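Local coordinates for tartronic semialdehyde reductase (Salmonella typhimurium, PDB 1YB4) that catalyses the reversible, NADH- or NADPH-dependent reduction of tartronic semialdehyde (2-hydroxy-3-oxopropanoate) to (R)-glycerate, at the interface of chains A and B and the interface of chains A and C. Coordinates in Å, arbitrary orientation; residue numbers count along the deposited sequence, not the author numbering. Chains: chain A/B/C, tartronic semialdehyde reductase.

Contact 1 and contact 2 join chain A to two different copies of the protein, and their centres lie about 16 Å apart. They share helix 235-251 of chain A: A:Ser248 faces chain B in contact 1, while A:Asn243, A:Gln247 and A:Lys250 face chain C in contact 2. Contact 1 also uses the long helix 167-195, and its centre is about 8 Å from A:Lys172, the predicted catalytic lysine; the centre of contact 2 lies about 15 Å from C:Lys172. One helix thus serves two two-fold interfaces of the deposited four-chain assembly, which is plausibly the working tetramer.

Contact 1: the interface of chains A and B. Residues chain A 104, 167, 170, 173, 248, 252; chain B 192-193, 196-198.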
# COMPACT_ATOMS: atom_id res chain seq x y z
N LYS A 104 29.29 -4.89 5.17
CA LYS A 104 30.01 -4.05 6.12
C LYS A 104 30.89 -4.91 7.00
O LYS A 104 32.07 -4.61 7.18
CB LYS A 104 29.02 -3.27 6.99
CG LYS A 104 28.21 -2.19 6.27
CD LYS A 104 28.95 -0.86 6.18
CE LYS A 104 28.07 0.25 5.58
NZ LYS A 104 26.90 0.58 6.44
N ASP A 167 28.76 0.74 0.52
CA ASP A 167 28.05 1.70 -0.31
C ASP A 167 27.84 1.16 -1.71
O ASP A 167 26.98 1.64 -2.45
CB ASP A 167 28.82 3.02 -0.39
CG ASP A 167 28.81 3.78 0.92
OD1 ASP A 167 28.34 3.23 1.94
OD2 ASP A 167 29.29 4.94 0.93
N THR A 170 24.78 -0.87 -1.24
CA THR A 170 23.68 0.04 -0.99
C THR A 170 23.27 0.73 -2.27
O THR A 170 22.07 1.02 -2.47
CB THR A 170 24.07 1.07 0.06
OG1 THR A 170 24.28 0.42 1.32
CG2 THR A 170 22.96 2.14 0.18
N VAL A 173 21.10 -1.74 -4.43
CA VAL A 173 19.74 -1.89 -3.91
C VAL A 173 18.90 -0.69 -4.30
O VAL A 173 17.75 -0.85 -4.72
CB VAL A 173 19.71 -2.04 -2.38
CG1 VAL A 173 18.27 -2.01 -1.88
CG2 VAL A 173 20.35 -3.34 -1.98
N SER A 248 16.76 -5.26 4.21
CA SER A 248 17.64 -4.17 4.64
C SER A 248 16.77 -3.13 5.32
O SER A 248 17.08 -2.62 6.41
CB SER A 248 18.35 -3.53 3.44
OG SER A 248 19.22 -4.45 2.79
N LEU A 252 17.21 -1.72 9.04
CA LEU A 252 17.49 -0.31 9.25
C LEU A 252 16.23 0.43 9.67
O LEU A 252 16.23 1.64 9.86
CB LEU A 252 18.04 0.30 7.96
CG LEU A 252 19.34 -0.35 7.47
CD1 LEU A 252 19.51 -0.12 5.98
CD2 LEU A 252 20.50 0.19 8.31
N PHE B 192 16.72 5.40 2.05
CA PHE B 192 17.22 4.08 2.42
C PHE B 192 18.73 4.11 2.31
O PHE B 192 19.43 3.61 3.19
CB PHE B 192 16.70 3.02 1.45
CG PHE B 192 17.63 1.84 1.28
CD1 PHE B 192 17.64 0.81 2.20
CD2 PHE B 192 18.51 1.78 0.20
CE1 PHE B 192 18.52 -0.27 2.04
CE2 PHE B 192 19.39 0.71 0.05
CZ PHE B 192 19.39 -0.32 0.97
N ALA B 193 19.22 4.68 1.21
CA ALA B 193 20.64 4.78 0.94
C ALA B 193 21.31 5.58 2.05
O ALA B 193 22.36 5.20 2.56
CB ALA B 193 20.89 5.46 -0.40
N ALA B 196 21.48 3.82 5.24
CA ALA B 196 22.33 2.66 5.06
C ALA B 196 23.77 3.12 5.25
O ALA B 196 24.68 2.31 5.43
CB ALA B 196 22.14 2.06 3.67
N GLY B 197 23.97 4.44 5.19
CA GLY B 197 25.30 5.00 5.38
C GLY B 197 25.95 5.61 4.14
O GLY B 197 26.98 6.28 4.23
N ALA B 198 25.34 5.35 2.98
CA ALA B 198 25.82 5.85 1.70
C ALA B 198 25.58 7.36 1.54
O ALA B 198 24.76 7.94 2.25
CB ALA B 198 25.14 5.09 0.57
O HOH W 1 29.41 5.94 3.54
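The long helix that carries the predicted catalytic lysine in this HIBADH-related enzyme forms the contact: the start of helix 167-195 in chain A packs against the end of helix 167-196 in chain B, where B:Phe192 meets A:Val173. The ring of B:Phe192 enters chain A end-on and turns one face to the valine, whose CG1 methyl lies over the rim at 3.5 Å from CZ. A:Val173 holds CG1 anti to its backbone N (chi1 173°), which directs that branch at the ring. A:Ser248 reaches the ring near one corner, its CB 3.5 Å from B:Phe192 CE1. From the face opposite the valine, A:Leu252 CD1 approaches CE1 obliquely, and the A:Thr170 methyl lies to the same side beyond CE2. The carbonyl of A:Thr170 adds a polar group at the ring edge, in its plane.

A:Thr170 presses its CG2 methyl among three alanines, 3.6 Å from both B:Ala196 CB and B:Ala193 CA and 3.7 Å from B:Ala198 CB. Its hydroxyl OG1 faces the B:Ala196 methyl. The small side chains probably allow the close approach of the two helices here. A:Lys104, from helix 100-111, bends at chi2 and chi4 to bring its side-chain amine NZ to the carbonyl O of B:Ala196 at 3.0 Å. The C=O...N angle of 169° places the donor almost straight ahead of the carbonyl, at the end of the helix, whose dipole would favour a positive charge if the amine carries one. B:Gly197 then turns the chain with a positive phi, and its carbonyl shares water 1 with the carboxylate OD2 of A:Asp167, 2.8 Å from the water. The A:Asp167 carboxylate also packs on B:Ala198 CA. By tying the start of the lysine-bearing helix to a neighbouring subunit, the contact probably steadies the surroundings of the active site while helping to hold the two chains together.

Contact 2: the interface of chains A and C. Residues chain A 243, 247, 250; chain C 239, 243, 247, 263.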
# COMPACT_ATOMS: atom_id res chain seq x y z
N ASN A 243 13.89 -8.25 -2.32
CA ASN A 243 13.93 -8.90 -1.01
C ASN A 243 15.12 -8.36 -0.21
O ASN A 243 15.05 -8.26 1.03
CB ASN A 243 14.03 -10.41 -1.14
CG ASN A 243 13.70 -11.12 0.17
OD1 ASN A 243 14.40 -12.04 0.58
ND2 ASN A 243 12.62 -10.70 0.83
N GLN A 247 14.53 -6.56 3.31
CA GLN A 247 15.19 -7.10 4.50
C GLN A 247 16.11 -6.03 5.08
O GLN A 247 16.23 -5.91 6.30
CB GLN A 247 15.99 -8.36 4.16
CG GLN A 247 15.14 -9.59 3.83
CD GLN A 247 14.25 -10.02 4.99
OE1 GLN A 247 13.14 -9.52 5.17
NE2 GLN A 247 14.75 -10.95 5.80
N LYS A 250 13.98 -3.53 6.73
CA LYS A 250 13.52 -4.03 8.02
C LYS A 250 14.60 -3.88 9.08
O LYS A 250 14.32 -3.51 10.21
CB LYS A 250 13.10 -5.49 7.90
CG LYS A 250 12.65 -6.13 9.21
CD LYS A 250 12.41 -7.64 9.06
CE LYS A 250 12.55 -8.34 10.41
NZ LYS A 250 12.55 -9.84 10.32
N GLN C 239 7.06 -8.63 14.07
CA GLN C 239 7.76 -8.37 12.82
C GLN C 239 8.33 -9.69 12.31
O GLN C 239 8.38 -9.94 11.11
CB GLN C 239 8.89 -7.35 13.01
CG GLN C 239 8.41 -5.94 13.32
CD GLN C 239 9.10 -4.89 12.48
OE1 GLN C 239 8.82 -4.77 11.28
NE2 GLN C 239 10.01 -4.14 13.08
N ASN C 243 7.24 -11.49 8.93
CA ASN C 243 8.32 -11.82 8.02
C ASN C 243 8.14 -13.25 7.51
O ASN C 243 8.50 -13.55 6.38
CB ASN C 243 9.69 -11.68 8.68
CG ASN C 243 10.84 -11.74 7.66
OD1 ASN C 243 11.02 -12.74 6.97
ND2 ASN C 243 11.61 -10.66 7.57
N GLN C 247 7.48 -14.14 3.47
CA GLN C 247 8.35 -15.06 2.76
C GLN C 247 7.52 -16.21 2.21
O GLN C 247 7.83 -16.70 1.13
CB GLN C 247 9.48 -15.62 3.65
CG GLN C 247 10.55 -14.61 4.07
CD GLN C 247 11.10 -13.75 2.91
OE1 GLN C 247 11.54 -14.27 1.88
NE2 GLN C 247 11.09 -12.43 3.10
N GLN C 263 3.93 -4.63 7.80
CA GLN C 263 5.33 -4.87 8.14
C GLN C 263 6.09 -3.53 8.07
O GLN C 263 6.90 -3.21 8.95
CB GLN C 263 5.94 -5.90 7.18
CG GLN C 263 7.37 -6.32 7.51
CD GLN C 263 7.50 -7.06 8.84
OE1 GLN C 263 6.99 -6.62 9.86
NE2 GLN C 263 8.20 -8.19 8.82
O HOH W 2 12.45 -3.06 12.25
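A:Gln247 and C:Asn243 meet with their side chains crossing at a slant and their amide planes turned 67° apart, between helix 235-251 of chain A and its antiparallel counterpart, helix 235-252 of chain C. The ND2 amide of C:Asn243 donates to OE1 of A:Gln247 at 3.1 Å. The donor lies in the plane of the glutamine carbonyl, on a lone pair, but the acceptor is tilted somewhat out of the asparagine amide plane. With an angle of 142° at the hydrogen, the bond is rather bent. A turn at chi2 (-61°) folds the A:Gln247 chain and delivers its carbonyl to this donor.

Related by the two-fold, A:Asn243 and C:Gln247 reach toward each other tip to tip, with less inclined amide planes. Here ND2 of the asparagine sits 3.2 Å from NE2 of the glutamine, two amide nitrogens, both donors as modelled, so no hydrogen bond forms between them. One could arise if the C:Gln247 amide were turned over, which would match the twin.

Beside the first pair, A:Lys250 runs out extended, CG anti to the backbone N, and crosses C:Asn243 at about a right angle. Its methylenes pass across the asparagine amide, CD lying 3.5 Å from ND2. The approach of NZ to the same ND2 makes no hydrogen bond, and its closeness is doubtful. The main chain of A:Lys250 contributes as well: its carbonyl O binds water 2, which is 2.8 Å from NE2 of C:Gln239. This helix pair probably helps hold chains A and C together in the four-chain assembly, though the structure alone does not show that the assembly is the working form. C:Gln263, from helix 257-270, supports C:Gln239 from within chain C: its NE2 donates to the C:Gln239 main-chain O at 2.9 Å, nearly straight at the hydrogen, with the acceptor in the plane of the C:Gln263 amide.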